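Local coordinates for putative ATP-grasp superfamily protein (Archaeoglobus fulgidus, PDB 3DF7) that is of unknown function but probably binds ATP and metal ions, at residues 223-233 / 243-251; 172-182 / 212-221. All blocks are in the same frame, centred on the assembly; numbering follows the deposited sequence.

Overall arrangement
Both contacts involve the antiparallel sheet of the ATP-grasp domain: contact 1 pairs two of its strands, contact 2 covers a face. Contact 1 is the buried one, near the middle of the chain, although it joins the edge strand 240-246 to its neighbour 228-236; backbone hydrogen bonds hold the hairpin, and on one face two carboxylates share a water. Contact 2 lies farther out and is partly buried; there helix 206-220 covers strands 168-176 and 180-191 through apolar side chains, and no hydrogen bond crosses. Strands 228-236 and 168-176 are neighbours, so the contacts meet directly: G228 O takes a probable hydrogen bond from V176 N, and V220 of the helix also touches V230 and V232.

Contact 1. Residues 223-233 / 243-251; sequences VEGLNGYVGVD and IEINARLTT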
loop_
_atom_site.group_PDB
_atom_site.type_symbol
_atom_site.label_atom_id
_atom_site.label_comp_id
_atom_site.label_asym_id
_atom_site.label_seq_id
_atom_site.Cartn_x
_atom_site.Cartn_y
_atom_site.Cartn_z
ATOM N N VAL A 223 -11.618 -6.212 -10.195
ATOM C CA VAL A 223 -11.787 -6.861 -8.900
ATOM C C VAL A 223 -12.911 -6.316 -8.029
ATOM O O VAL A 223 -12.777 -5.258 -7.411
ATOM C CB VAL A 223 -10.473 -6.785 -8.094
ATOM C CG1 VAL A 223 -10.545 -7.708 -6.888
ATOM C CG2 VAL A 223 -9.293 -7.142 -8.989
ATOM N N GLU A 224 -14.012 -7.055 -7.962
ATOM C CA GLU A 224 -15.146 -6.637 -7.144
ATOM C C GLU A 224 -14.741 -6.678 -5.676
ATOM O O GLU A 224 -14.076 -7.613 -5.238
ATOM C CB GLU A 224 -16.342 -7.565 -7.368
ATOM C CG GLU A 224 -16.997 -7.421 -8.728
ATOM C CD GLU A 224 -16.027 -7.639 -9.877
ATOM O OE1 GLU A 224 -15.296 -8.657 -9.861
ATOM O OE2 GLU A 224 -15.998 -6.793 -10.800
ATOM N N GLY A 225 -15.132 -5.658 -4.921
ATOM C CA GLY A 225 -14.790 -5.629 -3.511
ATOM C C GLY A 225 -13.764 -4.574 -3.140
ATOM O O GLY A 225 -13.680 -4.175 -1.983
ATOM N N LEU A 226 -12.966 -4.125 -4.104
ATOM C CA LEU A 226 -11.978 -3.099 -3.800
ATOM C C LEU A 226 -12.770 -1.883 -3.365
ATOM O O LEU A 226 -13.832 -1.600 -3.908
ATOM C CB LEU A 226 -11.124 -2.768 -5.027
ATOM C CG LEU A 226 -10.171 -3.893 -5.431
ATOM C CD1 LEU A 226 -9.373 -3.477 -6.653
ATOM C CD2 LEU A 226 -9.232 -4.203 -4.262
ATOM N N ASN A 227 -12.254 -1.170 -2.377
ATOM C CA ASN A 227 -12.942 -0.006 -1.851
ATOM C C ASN A 227 -11.962 0.863 -1.081
ATOM O O ASN A 227 -11.075 0.348 -0.407
ATOM C CB ASN A 227 -14.078 -0.464 -0.931
ATOM C CG ASN A 227 -14.733 0.685 -0.190
ATOM O OD1 ASN A 227 -14.564 0.840 1.025
ATOM N ND2 ASN A 227 -15.485 1.499 -0.916
ATOM N N GLY A 228 -12.124 2.178 -1.192
ATOM C CA GLY A 228 -11.242 3.093 -0.490
ATOM C C GLY A 228 -9.924 3.269 -1.216
ATOM O O GLY A 228 -9.874 3.240 -2.445
ATOM N N TYR A 229 -8.848 3.445 -0.457
ATOM C CA TYR A 229 -7.535 3.622 -1.058
ATOM C C TYR A 229 -6.966 2.297 -1.549
ATOM O O TYR A 229 -6.888 1.321 -0.803
ATOM C CB TYR A 229 -6.557 4.239 -0.051
ATOM C CG TYR A 229 -5.159 4.416 -0.599
ATOM C CD1 TYR A 229 -4.725 5.654 -1.076
ATOM C CD2 TYR A 229 -4.269 3.340 -0.647
ATOM C CE1 TYR A 229 -3.437 5.816 -1.582
ATOM C CE2 TYR A 229 -2.984 3.492 -1.153
ATOM C CZ TYR A 229 -2.576 4.732 -1.616
ATOM O OH TYR A 229 -1.296 4.890 -2.099
ATOM N N VAL A 230 -6.556 2.284 -2.813
ATOM C CA VAL A 230 -5.962 1.104 -3.422
ATOM C C VAL A 230 -4.739 1.545 -4.213
ATOM O O VAL A 230 -4.776 2.555 -4.916
ATOM C CB VAL A 230 -6.954 0.395 -4.382
ATOM C CG1 VAL A 230 -6.255 -0.778 -5.086
ATOM C CG2 VAL A 230 -8.166 -0.104 -3.602
ATOM N N GLY A 231 -3.648 0.802 -4.074
ATOM C CA GLY A 231 -2.443 1.136 -4.807
ATOM C C GLY A 231 -2.229 0.134 -5.926
ATOM O O GLY A 231 -2.457 -1.060 -5.736
ATOM N N VAL A 232 -1.813 0.606 -7.097
ATOM C CA VAL A 232 -1.558 -0.297 -8.219
ATOM C C VAL A 232 -0.125 -0.122 -8.704
ATOM O O VAL A 232 0.261 0.978 -9.100
ATOM C CB VAL A 232 -2.501 -0.017 -9.411
ATOM C CG1 VAL A 232 -2.218 -1.007 -10.546
ATOM C CG2 VAL A 232 -3.950 -0.122 -8.964
ATOM N N ASP A 233 0.660 -1.196 -8.667
ATOM C CA ASP A 233 2.046 -1.136 -9.122
ATOM C C ASP A 233 2.099 -1.387 -10.623
ATOM O O ASP A 233 1.515 -2.350 -11.126
ATOM C CB ASP A 233 2.911 -2.172 -8.403
ATOM C CG ASP A 233 3.265 -1.764 -6.986
ATOM O OD1 ASP A 233 3.023 -0.593 -6.615
ATOM O OD2 ASP A 233 3.792 -2.619 -6.246
ATOM N N ILE A 243 1.569 -4.857 -12.466
ATOM C CA ILE A 243 2.341 -5.848 -11.728
ATOM C C ILE A 243 1.696 -6.322 -10.428
ATOM O O ILE A 243 1.767 -7.504 -10.079
ATOM C CB ILE A 243 3.729 -5.275 -11.357
ATOM C CG1 ILE A 243 4.358 -4.587 -12.574
ATOM C CG2 ILE A 243 4.631 -6.391 -10.834
ATOM C CD1 ILE A 243 4.592 -5.509 -13.752
ATOM N N GLU A 244 1.070 -5.401 -9.705
ATOM C CA GLU A 244 0.487 -5.758 -8.424
ATOM C C GLU A 244 -0.597 -4.784 -7.993
ATOM O O GLU A 244 -0.628 -3.637 -8.432
ATOM C CB GLU A 244 1.616 -5.788 -7.382
ATOM C CG GLU A 244 1.199 -6.032 -5.948
ATOM C CD GLU A 244 2.398 -6.168 -5.022
ATOM O OE1 GLU A 244 3.267 -7.023 -5.297
ATOM O OE2 GLU A 244 2.470 -5.425 -4.019
ATOM N N ILE A 245 -1.498 -5.259 -7.142
ATOM C CA ILE A 245 -2.561 -4.421 -6.616
ATOM C C ILE A 245 -2.542 -4.542 -5.102
ATOM O O ILE A 245 -2.750 -5.625 -4.559
ATOM C CB ILE A 245 -3.958 -4.845 -7.124
ATOM C CG1 ILE A 245 -4.076 -4.574 -8.626
ATOM C CG2 ILE A 245 -5.035 -4.074 -6.366
ATOM C CD1 ILE A 245 -5.432 -4.952 -9.208
ATOM N N ASN A 246 -2.268 -3.430 -4.426
ATOM C CA ASN A 246 -2.241 -3.416 -2.970
ATOM C C ASN A 246 -3.559 -2.828 -2.498
ATOM O O ASN A 246 -3.790 -1.623 -2.622
ATOM C CB ASN A 246 -1.072 -2.569 -2.467
ATOM C CG ASN A 246 0.271 -3.140 -2.871
ATOM O OD1 ASN A 246 0.665 -4.218 -2.417
ATOM N ND2 ASN A 246 0.981 -2.427 -3.733
ATOM N N ALA A 247 -4.434 -3.689 -1.987
ATOM C CA ALA A 247 -5.741 -3.259 -1.507
ATOM C C ALA A 247 -5.594 -2.776 -0.070
ATOM O O ALA A 247 -6.197 -3.325 0.845
ATOM C CB ALA A 247 -6.735 -4.417 -1.583
ATOM N N ARG A 248 -4.785 -1.736 0.103
ATOM C CA ARG A 248 -4.501 -1.162 1.414
ATOM C C ARG A 248 -3.645 0.071 1.182
ATOM O O ARG A 248 -3.143 0.284 0.080
ATOM C CB ARG A 248 -3.678 -2.145 2.248
ATOM C CG ARG A 248 -2.375 -2.551 1.547
ATOM C CD ARG A 248 -1.402 -3.263 2.479
ATOM N NE ARG A 248 -0.243 -3.807 1.764
ATOM C CZ ARG A 248 0.824 -3.109 1.389
ATOM N NH1 ARG A 248 0.912 -1.810 1.651
ATOM N NH2 ARG A 248 1.817 -3.716 0.753
ATOM N N LEU A 249 -3.453 0.871 2.224
ATOM C CA LEU A 249 -2.601 2.044 2.104
ATOM C C LEU A 249 -1.211 1.576 1.689
ATOM O O LEU A 249 -0.795 0.472 2.046
ATOM C CB LEU A 249 -2.482 2.766 3.443
ATOM C CG LEU A 249 -3.733 3.429 4.014
ATOM C CD1 LEU A 249 -3.347 4.264 5.235
ATOM C CD2 LEU A 249 -4.371 4.308 2.960
ATOM N N THR A 250 -0.504 2.405 0.926
ATOM C CA THR A 250 0.854 2.090 0.499
ATOM C C THR A 250 1.738 3.253 0.943
ATOM O O THR A 250 1.251 4.370 1.143
ATOM C CB THR A 250 0.948 1.870 -1.038
ATOM O OG1 THR A 250 0.470 3.026 -1.728
ATOM C CG2 THR A 250 0.125 0.649 -1.451
ATOM N N THR A 251 3.031 2.988 1.105
ATOM C CA THR A 251 3.980 3.988 1.592
ATOM C C THR A 251 3.943 5.396 0.985
ATOM O O THR A 251 4.091 6.388 1.708
ATOM C CB THR A 251 5.422 3.432 1.521
ATOM O OG1 THR A 251 5.459 2.142 2.150
ATOM C CG2 THR A 251 6.393 4.355 2.252
HETATM O O HOH W 1 3.590 -2.676 -3.676
#
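The ring of Y229 meets the 243-251 segment mainly along one edge: R248 O lies near the ring plane, 3.3 Å from CD2, and T250 OG1 lies in plane beyond the hydroxyl. L249 CD2 packs against CG at 3.6 Å, its side chain crossing the tyrosine at about a right angle. With CG anti to the backbone N (chi1 178°), the ring reaches across to this loop, where Y229 OH and T250 OG1 are hydrogen-bonded at 2.6 Å; S173 is a second partner of the phenol. A long aromatic side chain with a polar end suits a place that needs both apolar packing and a buried hydrogen bond. N246 CG lies above one face of the R248 guanidinium, displaced toward its rim, and R248 NE forms a salt bridge with E79.

Farther along, D233 and E244 run alongside one another in the same sense, their carboxylate planes 36° apart and D233 OD2 3.8 Å from E244 OE2. Water 1 donates to D233 OD2 (2.6 Å) and to E244 OE2, bridging the two. G231 leaves room for the T250 methyl and pairs with N246 through G231 N to N246 O (2.8 Å) and the reciprocal bond. On the face of V232 and I245, V230 CG1 packs on I245 CG2 at 3.7 Å. I243 N and, weakly, E244 N both bond D233 O, a classic beta bulge. D233 beside the E-x-N pattern of E244 and N246 is consistent with the magnesium site of ATP-grasp enzymes, though here a water, not a metal, bridges the carboxylates.

Contact 2. Residues 172-182 / 212-221; sequences VSLAVGEDVKC and VVEEAVRAVE
V172 and V212 pass antiparallel to each other, and the 3.4 Å between V172 CG2 and V212 CG1 is a close approach for two methyls. The small A216 fits against V172, its CB lying 3.7 Å from V172 CB. L174 crosses V220 at a slant, bringing CD1 to 3.8 Å from V220 CG1; this longer side chain also spans to A216 and V217.

V180, on the second strand, likewise points counter to V217 as it passes, with CG1 3.9 Å from V217 CG2. Its CG1 stands anti to the backbone N (chi1 180°), which lets this one methyl touch both V217 and V220, while CG2 faces E221 OE2. C182 SG approaches V213 CG2 at 3.8 Å at the partly exposed border of the contact. Branched valines give compact, rigid surfaces that fit between strand and helix.

R218 suits the polar flank of the helix: it grips E215 side-on through NE and NH2, and NH2 also meets E214 OE2 at 2.8 Å. With strand 172-176 and helix 212-220 at 52°, the arrangement is that of an amphipathic helix laid across one face of an antiparallel sheet, as in the ATP-grasp fold.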
loop_
_atom_site.group_PDB
_atom_site.type_symbol
_atom_site.label_atom_id
_atom_site.label_comp_id
_atom_site.label_asym_id
_atom_site.label_seq_id
_atom_site.Cartn_x
_atom_site.Cartn_y
_atom_site.Cartn_z
ATOM N N VAL A 172 0.086 3.782 -8.758
ATOM C CA VAL A 172 -1.012 4.733 -8.851
ATOM C C VAL A 172 -1.887 4.586 -7.620
ATOM O O VAL A 172 -2.317 3.475 -7.288
ATOM C CB VAL A 172 -1.871 4.481 -10.110
ATOM C CG1 VAL A 172 -3.007 5.499 -10.184
ATOM C CG2 VAL A 172 -1.000 4.575 -11.358
ATOM N N SER A 173 -2.120 5.703 -6.939
ATOM C CA SER A 173 -2.950 5.727 -5.744
ATOM C C SER A 173 -4.359 6.083 -6.192
ATOM O O SER A 173 -4.592 7.160 -6.743
ATOM C CB SER A 173 -2.439 6.776 -4.754
ATOM O OG SER A 173 -1.098 6.515 -4.375
ATOM N N LEU A 174 -5.293 5.173 -5.948
ATOM C CA LEU A 174 -6.674 5.376 -6.350
ATOM C C LEU A 174 -7.659 5.344 -5.187
ATOM O O LEU A 174 -7.419 4.698 -4.163
ATOM C CB LEU A 174 -7.076 4.298 -7.363
ATOM C CG LEU A 174 -6.259 4.138 -8.650
ATOM C CD1 LEU A 174 -6.666 2.857 -9.360
ATOM C CD2 LEU A 174 -6.480 5.333 -9.553
ATOM N N ALA A 175 -8.769 6.054 -5.364
ATOM C CA ALA A 175 -9.844 6.086 -4.378
ATOM C C ALA A 175 -10.969 5.336 -5.081
ATOM O O ALA A 175 -11.519 5.825 -6.071
ATOM C CB ALA A 175 -10.265 7.522 -4.087
ATOM N N VAL A 176 -11.292 4.148 -4.580
ATOM C CA VAL A 176 -12.330 3.319 -5.181
ATOM C C VAL A 176 -13.654 3.403 -4.432
ATOM O O VAL A 176 -13.750 3.027 -3.263
ATOM C CB VAL A 176 -11.886 1.838 -5.238
ATOM C CG1 VAL A 176 -12.914 1.003 -6.005
ATOM C CG2 VAL A 176 -10.523 1.739 -5.897
ATOM N N GLY A 177 -14.678 3.892 -5.123
ATOM C CA GLY A 177 -15.995 4.017 -4.526
ATOM C C GLY A 177 -17.045 3.889 -5.610
ATOM O O GLY A 177 -17.007 2.943 -6.393
ATOM N N GLU A 178 -17.982 4.829 -5.660
ATOM C CA GLU A 178 -19.019 4.805 -6.685
ATOM C C GLU A 178 -18.273 4.817 -8.015
ATOM O O GLU A 178 -18.661 4.155 -8.976
ATOM C CB GLU A 178 -19.908 6.047 -6.578
ATOM C CG GLU A 178 -20.379 6.360 -5.165
ATOM C CD GLU A 178 -19.272 6.918 -4.281
ATOM O OE1 GLU A 178 -19.501 7.059 -3.061
ATOM O OE2 GLU A 178 -18.176 7.221 -4.804
ATOM N N ASP A 179 -17.186 5.580 -8.042
ATOM C CA ASP A 179 -16.332 5.700 -9.215
ATOM C C ASP A 179 -14.894 5.498 -8.752
ATOM O O ASP A 179 -14.630 5.364 -7.556
ATOM C CB ASP A 179 -16.461 7.092 -9.841
ATOM C CG ASP A 179 -17.884 7.422 -10.265
ATOM O OD1 ASP A 179 -18.446 6.686 -11.106
ATOM O OD2 ASP A 179 -18.432 8.424 -9.760
ATOM N N VAL A 180 -13.965 5.470 -9.699
ATOM C CA VAL A 180 -12.557 5.316 -9.365
ATOM C C VAL A 180 -11.881 6.647 -9.655
ATOM O O VAL A 180 -11.968 7.168 -10.762
ATOM C CB VAL A 180 -11.899 4.201 -10.197
ATOM C CG1 VAL A 180 -10.423 4.072 -9.833
ATOM C CG2 VAL A 180 -12.618 2.882 -9.947
ATOM N N LYS A 181 -11.218 7.205 -8.649
ATOM C CA LYS A 181 -10.555 8.490 -8.813
ATOM C C LYS A 181 -9.064 8.383 -8.533
ATOM O O LYS A 181 -8.651 7.739 -7.566
ATOM C CB LYS A 181 -11.197 9.512 -7.875
ATOM C CG LYS A 181 -10.719 10.941 -8.065
ATOM C CD LYS A 181 -11.512 11.888 -7.175
ATOM C CE LYS A 181 -11.180 13.344 -7.458
ATOM N NZ LYS A 181 -11.998 14.256 -6.606
ATOM N N CYS A 182 -8.256 9.001 -9.391
ATOM C CA CYS A 182 -6.812 8.970 -9.208
ATOM C C CYS A 182 -6.421 10.031 -8.199
ATOM O O CYS A 182 -6.741 11.210 -8.365
ATOM C CB CYS A 182 -6.080 9.238 -10.520
ATOM S SG CYS A 182 -4.282 9.274 -10.325
ATOM N N VAL A 212 -0.883 5.373 -17.754
ATOM C CA VAL A 212 -0.695 4.585 -16.544
ATOM C C VAL A 212 -1.930 4.646 -15.640
ATOM O O VAL A 212 -2.318 3.646 -15.036
ATOM C CB VAL A 212 0.578 5.061 -15.799
ATOM C CG1 VAL A 212 0.624 4.493 -14.394
ATOM C CG2 VAL A 212 1.809 4.612 -16.584
ATOM N N VAL A 213 -2.553 5.816 -15.553
ATOM C CA VAL A 213 -3.756 5.962 -14.745
ATOM C C VAL A 213 -4.885 5.177 -15.406
ATOM O O VAL A 213 -5.622 4.458 -14.738
ATOM C CB VAL A 213 -4.180 7.446 -14.619
ATOM C CG1 VAL A 213 -5.562 7.549 -13.969
ATOM C CG2 VAL A 213 -3.158 8.201 -13.786
ATOM N N GLU A 214 -5.002 5.300 -16.725
ATOM C CA GLU A 214 -6.059 4.598 -17.453
ATOM C C GLU A 214 -5.989 3.092 -17.228
ATOM O O GLU A 214 -7.010 2.440 -17.008
ATOM C CB GLU A 214 -5.969 4.891 -18.954
ATOM C CG GLU A 214 -7.165 4.365 -19.750
ATOM C CD GLU A 214 -7.069 4.667 -21.236
ATOM O OE1 GLU A 214 -6.824 5.837 -21.585
ATOM O OE2 GLU A 214 -7.250 3.739 -22.052
ATOM N N GLU A 215 -4.782 2.537 -17.282
ATOM C CA GLU A 215 -4.623 1.103 -17.082
ATOM C C GLU A 215 -4.775 0.689 -15.623
ATOM O O GLU A 215 -5.212 -0.423 -15.338
ATOM C CB GLU A 215 -3.276 0.634 -17.638
ATOM C CG GLU A 215 -3.150 0.823 -19.149
ATOM C CD GLU A 215 -4.415 0.427 -19.893
ATOM O OE1 GLU A 215 -4.885 -0.715 -19.705
ATOM O OE2 GLU A 215 -4.943 1.259 -20.663
ATOM N N ALA A 216 -4.412 1.572 -14.695
ATOM C CA ALA A 216 -4.553 1.263 -13.273
ATOM C C ALA A 216 -6.043 1.160 -12.956
ATOM O O ALA A 216 -6.481 0.259 -12.243
ATOM C CB ALA A 216 -3.919 2.355 -12.420
ATOM N N VAL A 217 -6.816 2.096 -13.494
ATOM C CA VAL A 217 -8.255 2.106 -13.284
ATOM C C VAL A 217 -8.857 0.844 -13.888
ATOM O O VAL A 217 -9.687 0.188 -13.265
ATOM C CB VAL A 217 -8.914 3.342 -13.939
ATOM C CG1 VAL A 217 -10.433 3.215 -13.892
ATOM C CG2 VAL A 217 -8.473 4.611 -13.211
ATOM N N ARG A 218 -8.421 0.508 -15.099
ATOM C CA ARG A 218 -8.926 -0.676 -15.786
ATOM C C ARG A 218 -8.689 -1.924 -14.933
ATOM O O ARG A 218 -9.530 -2.821 -14.882
ATOM C CB ARG A 218 -8.235 -0.835 -17.145
ATOM C CG ARG A 218 -8.987 -1.756 -18.112
ATOM C CD ARG A 218 -8.192 -2.003 -19.396
ATOM N NE ARG A 218 -7.709 -0.757 -19.990
ATOM C CZ ARG A 218 -8.482 0.192 -20.508
ATOM N NH1 ARG A 218 -9.804 0.059 -20.523
ATOM N NH2 ARG A 218 -7.927 1.284 -21.007
ATOM N N ALA A 219 -7.543 -1.967 -14.260
ATOM C CA ALA A 219 -7.186 -3.094 -13.405
ATOM C C ALA A 219 -8.101 -3.245 -12.195
ATOM O O ALA A 219 -8.608 -4.336 -11.925
ATOM C CB ALA A 219 -5.733 -2.955 -12.937
ATOM N N VAL A 220 -8.311 -2.157 -11.458
ATOM C CA VAL A 220 -9.150 -2.230 -10.268
ATOM C C VAL A 220 -10.615 -2.500 -10.579
ATOM O O VAL A 220 -11.320 -3.102 -9.777
ATOM C CB VAL A 220 -9.037 -0.949 -9.395
ATOM C CG1 VAL A 220 -7.598 -0.796 -8.884
ATOM C CG2 VAL A 220 -9.456 0.271 -10.182
ATOM N N GLU A 221 -11.081 -2.077 -11.746
ATOM C CA GLU A 221 -12.475 -2.318 -12.090
ATOM C C GLU A 221 -12.730 -3.810 -12.316
ATOM O O GLU A 221 -13.880 -4.246 -12.373
ATOM C CB GLU A 221 -12.867 -1.478 -13.310
ATOM C CG GLU A 221 -12.633 0.012 -13.055
ATOM C CD GLU A 221 -13.443 0.924 -13.947
ATOM O OE1 GLU A 221 -13.293 0.841 -15.182
ATOM O OE2 GLU A 221 -14.228 1.734 -13.406
#